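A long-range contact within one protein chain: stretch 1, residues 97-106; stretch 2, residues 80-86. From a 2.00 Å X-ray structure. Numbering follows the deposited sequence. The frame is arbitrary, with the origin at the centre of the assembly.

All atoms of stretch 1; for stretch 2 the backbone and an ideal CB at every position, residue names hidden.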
# COMPACT_ATOMS: atom_id res chain seq x y z
N LYS A 97 -10.60 12.84 6.86
CA LYS A 97 -9.67 13.58 6.01
C LYS A 97 -8.27 12.98 5.99
O LYS A 97 -7.67 12.80 4.93
CB LYS A 97 -9.58 15.04 6.47
CG LYS A 97 -8.57 15.86 5.70
CD LYS A 97 -8.32 17.21 6.37
CE LYS A 97 -7.17 17.96 5.71
NZ LYS A 97 -7.52 18.51 4.37
N ARG A 98 -7.74 12.68 7.17
CA ARG A 98 -6.41 12.10 7.29
C ARG A 98 -6.39 10.70 6.65
O ARG A 98 -5.44 10.35 5.94
CB ARG A 98 -6.03 12.02 8.77
CG ARG A 98 -4.71 11.32 9.06
CD ARG A 98 -3.54 11.95 8.32
NE ARG A 98 -2.30 11.30 8.70
CZ ARG A 98 -1.18 11.35 7.98
NH1 ARG A 98 -1.15 12.03 6.84
NH2 ARG A 98 -0.09 10.72 8.40
N PHE A 99 -7.41 9.90 6.91
CA PHE A 99 -7.45 8.56 6.34
C PHE A 99 -7.44 8.66 4.81
O PHE A 99 -6.76 7.89 4.12
CB PHE A 99 -8.70 7.80 6.78
CG PHE A 99 -8.72 6.37 6.32
CD1 PHE A 99 -8.05 5.39 7.05
CD2 PHE A 99 -9.32 6.02 5.12
CE1 PHE A 99 -7.97 4.07 6.57
CE2 PHE A 99 -9.26 4.71 4.64
CZ PHE A 99 -8.58 3.74 5.37
N LYS A 100 -8.21 9.62 4.28
CA LYS A 100 -8.27 9.81 2.84
C LYS A 100 -6.91 10.23 2.31
O LYS A 100 -6.46 9.70 1.30
CB LYS A 100 -9.32 10.88 2.47
CG LYS A 100 -9.44 11.10 0.95
CD LYS A 100 -10.55 12.07 0.57
CE LYS A 100 -10.63 12.27 -0.94
NZ LYS A 100 -11.76 13.14 -1.36
N ASP A 101 -6.24 11.17 2.98
CA ASP A 101 -4.93 11.64 2.56
C ASP A 101 -3.88 10.53 2.42
O ASP A 101 -3.19 10.46 1.41
CB ASP A 101 -4.38 12.71 3.51
CG ASP A 101 -5.23 13.97 3.52
OD1 ASP A 101 -5.83 14.28 2.47
OD2 ASP A 101 -5.27 14.65 4.56
N ILE A 102 -3.75 9.66 3.42
CA ILE A 102 -2.75 8.60 3.33
C ILE A 102 -3.15 7.56 2.28
O ILE A 102 -2.30 7.03 1.57
CB ILE A 102 -2.51 7.92 4.70
CG1 ILE A 102 -3.80 7.27 5.22
CG2 ILE A 102 -2.04 8.97 5.71
CD1 ILE A 102 -3.60 6.58 6.56
N THR A 103 -4.44 7.29 2.18
CA THR A 103 -4.94 6.32 1.21
C THR A 103 -4.65 6.85 -0.20
O THR A 103 -4.13 6.12 -1.06
CB THR A 103 -6.45 6.08 1.39
OG1 THR A 103 -6.68 5.53 2.70
CG2 THR A 103 -6.98 5.08 0.37
N GLU A 104 -4.94 8.12 -0.43
CA GLU A 104 -4.69 8.73 -1.75
C GLU A 104 -3.21 8.68 -2.13
O GLU A 104 -2.85 8.43 -3.28
CB GLU A 104 -5.12 10.20 -1.75
CG GLU A 104 -6.59 10.47 -1.64
CD GLU A 104 -6.87 11.96 -1.76
OE1 GLU A 104 -6.25 12.74 -0.99
OE2 GLU A 104 -7.68 12.35 -2.60
N SER A 105 -2.36 8.96 -1.15
CA SER A 105 -0.91 8.97 -1.34
C SER A 105 -0.38 7.57 -1.71
O SER A 105 0.42 7.40 -2.64
CB SER A 105 -0.23 9.46 -0.06
OG SER A 105 1.17 9.45 -0.18
N VAL A 106 -0.83 6.58 -0.95
CA VAL A 106 -0.42 5.20 -1.18
C VAL A 106 -0.88 4.72 -2.56
O VAL A 106 -0.09 4.22 -3.36
CB VAL A 106 -1.01 4.28 -0.08
CG1 VAL A 106 -0.86 2.80 -0.48
CG2 VAL A 106 -0.30 4.55 1.25
N UNK A 80 5.23 3.56 5.81
CA UNK A 80 4.55 4.12 6.98
C UNK A 80 3.10 4.47 6.74
O UNK A 80 2.27 4.22 7.60
CB UNK A 80 5.29 5.37 7.46
N UNK A 81 2.78 5.03 5.58
CA UNK A 81 1.39 5.39 5.31
C UNK A 81 0.54 4.13 5.13
O UNK A 81 -0.58 4.05 5.64
CB UNK A 81 1.30 6.28 4.07
N UNK A 82 1.07 3.16 4.40
CA UNK A 82 0.36 1.91 4.15
C UNK A 82 0.05 1.18 5.45
O UNK A 82 -1.06 0.71 5.66
CB UNK A 82 1.18 1.01 3.23
N UNK A 83 1.05 1.09 6.34
CA UNK A 83 0.83 0.41 7.62
C UNK A 83 -0.15 1.16 8.50
O UNK A 83 -0.90 0.55 9.26
CB UNK A 83 2.16 0.23 8.36
N UNK A 84 -0.16 2.49 8.42
CA UNK A 84 -1.13 3.23 9.23
C UNK A 84 -2.51 2.92 8.66
O UNK A 84 -3.45 2.64 9.41
CB UNK A 84 -0.85 4.73 9.23
N UNK A 85 -2.61 2.94 7.33
CA UNK A 85 -3.87 2.66 6.64
C UNK A 85 -4.40 1.30 7.08
O UNK A 85 -5.59 1.16 7.39
CB UNK A 85 -3.68 2.70 5.12
N UNK A 86 -3.53 0.30 7.15
CA UNK A 86 -3.96 -1.03 7.56
C UNK A 86 -4.49 -1.05 9.00
O UNK A 86 -5.61 -1.51 9.24
CB UNK A 86 -2.80 -2.02 7.42

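Both stretches are helical. Their axes approach to 9.1 Å, and their N-to-C directions differ by 131°. Stretch 1 offers an apolar strip of Phe 99, Ile 102 and Val 106, with Arg 98 and Ser 105 alongside it.

At position 80, nothing of stretch 1 lies within 5.5 Å of the ideal CB, so the contact hardly restricts the choice. The residue is Asp 80, which makes no contact here.

Position 81 points its CA-to-CB bond toward stretch 1. The ideal CB is 3.7 Å from Val 106 CG2 and 4.2 Å from Ile 102 CB. The hole is apolar near the backbone, but Ser 105 OG and the Arg 98 guanidinium offer polar groups further out. A medium-sized side chain suits it, either aliphatic or polar with a short stem. The residue is Asn 81, a knob among Arg 98, Ile 102, Ser 105 and Val 106. One water accepts from Asn 81 ND2 (3.2 Å) and is hydrogen-bonded to Ser 105 OG (2.9 Å). Another donates to Asn 81 OD1 (2.7 Å) and accepts from Arg 98 NH1 (3.0 Å). Two waters thus bridge the amide to stretch 1, with no direct hydrogen bond.

Position 82 points away, although its ideal CB is 4.3 Å from Val 106 CG2. An apolar residue could still graze that valine; many others would fit. The residue is Phe 82. Its ring atom CD1 lies 4.0 Å from Val 106 CG1.

Position 83 finds nothing of stretch 1 within 5.5 Å of its ideal CB. The residue is Leu 83, and it does not touch stretch 1.

Position 84 points toward stretch 1, with its ideal CB 4.3 Å from Ile 102 CD1. The Arg 98 guanidinium lies further along. An aliphatic residue would suit the isoleucine, while a long acidic or amide side chain could also reach the arginine. The residue is Glu 84. Its CG packs 3.7 Å from Ile 102 CD1, and its OE1 forms a salt bridge with Arg 98 NH2 at 3.3 Å.

Position 85 points sideways. Its ideal CB is 4.1 Å from Ile 102 CD1, 4.7 Å from Phe 99 CE1 and 4.8 Å from Thr 103 OG1. Ile 102 CD1 and the Phe 99 ring favour an apolar side chain; Thr 103 OG1 donates to Phe 99 O (2.8 Å) but could still accept. Leucine, isoleucine or methionine would suit. The residue is Leu 85. Its CD1 lies 3.5 Å from Phe 99 CZ, and its CD2 3.6 Å from Thr 103 OG1.

Position 86 points away and is unconstrained here. The residue is Val 86, without contact.

Stretch 2 (80-86) DNFLELV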
# COMPACT_ATOMS: atom_id res chain seq x y z
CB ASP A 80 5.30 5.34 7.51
CG ASP A 80 6.71 5.00 7.96
OD1 ASP A 80 6.95 3.83 8.32
OD2 ASP A 80 7.58 5.91 7.95
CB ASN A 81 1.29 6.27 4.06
CG ASN A 81 1.71 7.71 4.32
OD1 ASN A 81 1.41 8.28 5.37
ND2 ASN A 81 2.40 8.30 3.35
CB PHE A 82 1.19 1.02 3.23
CG PHE A 82 0.53 -0.29 2.89
CD1 PHE A 82 -0.58 -0.34 2.05
CD2 PHE A 82 1.04 -1.48 3.39
CE1 PHE A 82 -1.18 -1.56 1.72
CE2 PHE A 82 0.44 -2.72 3.07
CZ PHE A 82 -0.67 -2.75 2.23
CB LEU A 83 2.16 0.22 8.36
CG LEU A 83 2.99 -0.99 7.96
CD1 LEU A 83 3.23 -1.00 6.46
CD2 LEU A 83 4.32 -0.96 8.71
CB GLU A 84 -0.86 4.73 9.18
CG GLU A 84 -2.01 5.55 9.78
CD GLU A 84 -1.69 7.02 9.99
OE1 GLU A 84 -0.88 7.59 9.21
OE2 GLU A 84 -2.26 7.61 10.93
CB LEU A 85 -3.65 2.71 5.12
CG LEU A 85 -4.45 1.90 4.08
CD1 LEU A 85 -5.89 1.64 4.51
CD2 LEU A 85 -4.41 2.68 2.75
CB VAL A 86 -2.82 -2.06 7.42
CG1 VAL A 86 -3.25 -3.39 8.05
CG2 VAL A 86 -2.49 -2.26 5.94
O HOH W 1 2.48 6.98 0.39
O HOH W 2 1.17 10.94 5.33
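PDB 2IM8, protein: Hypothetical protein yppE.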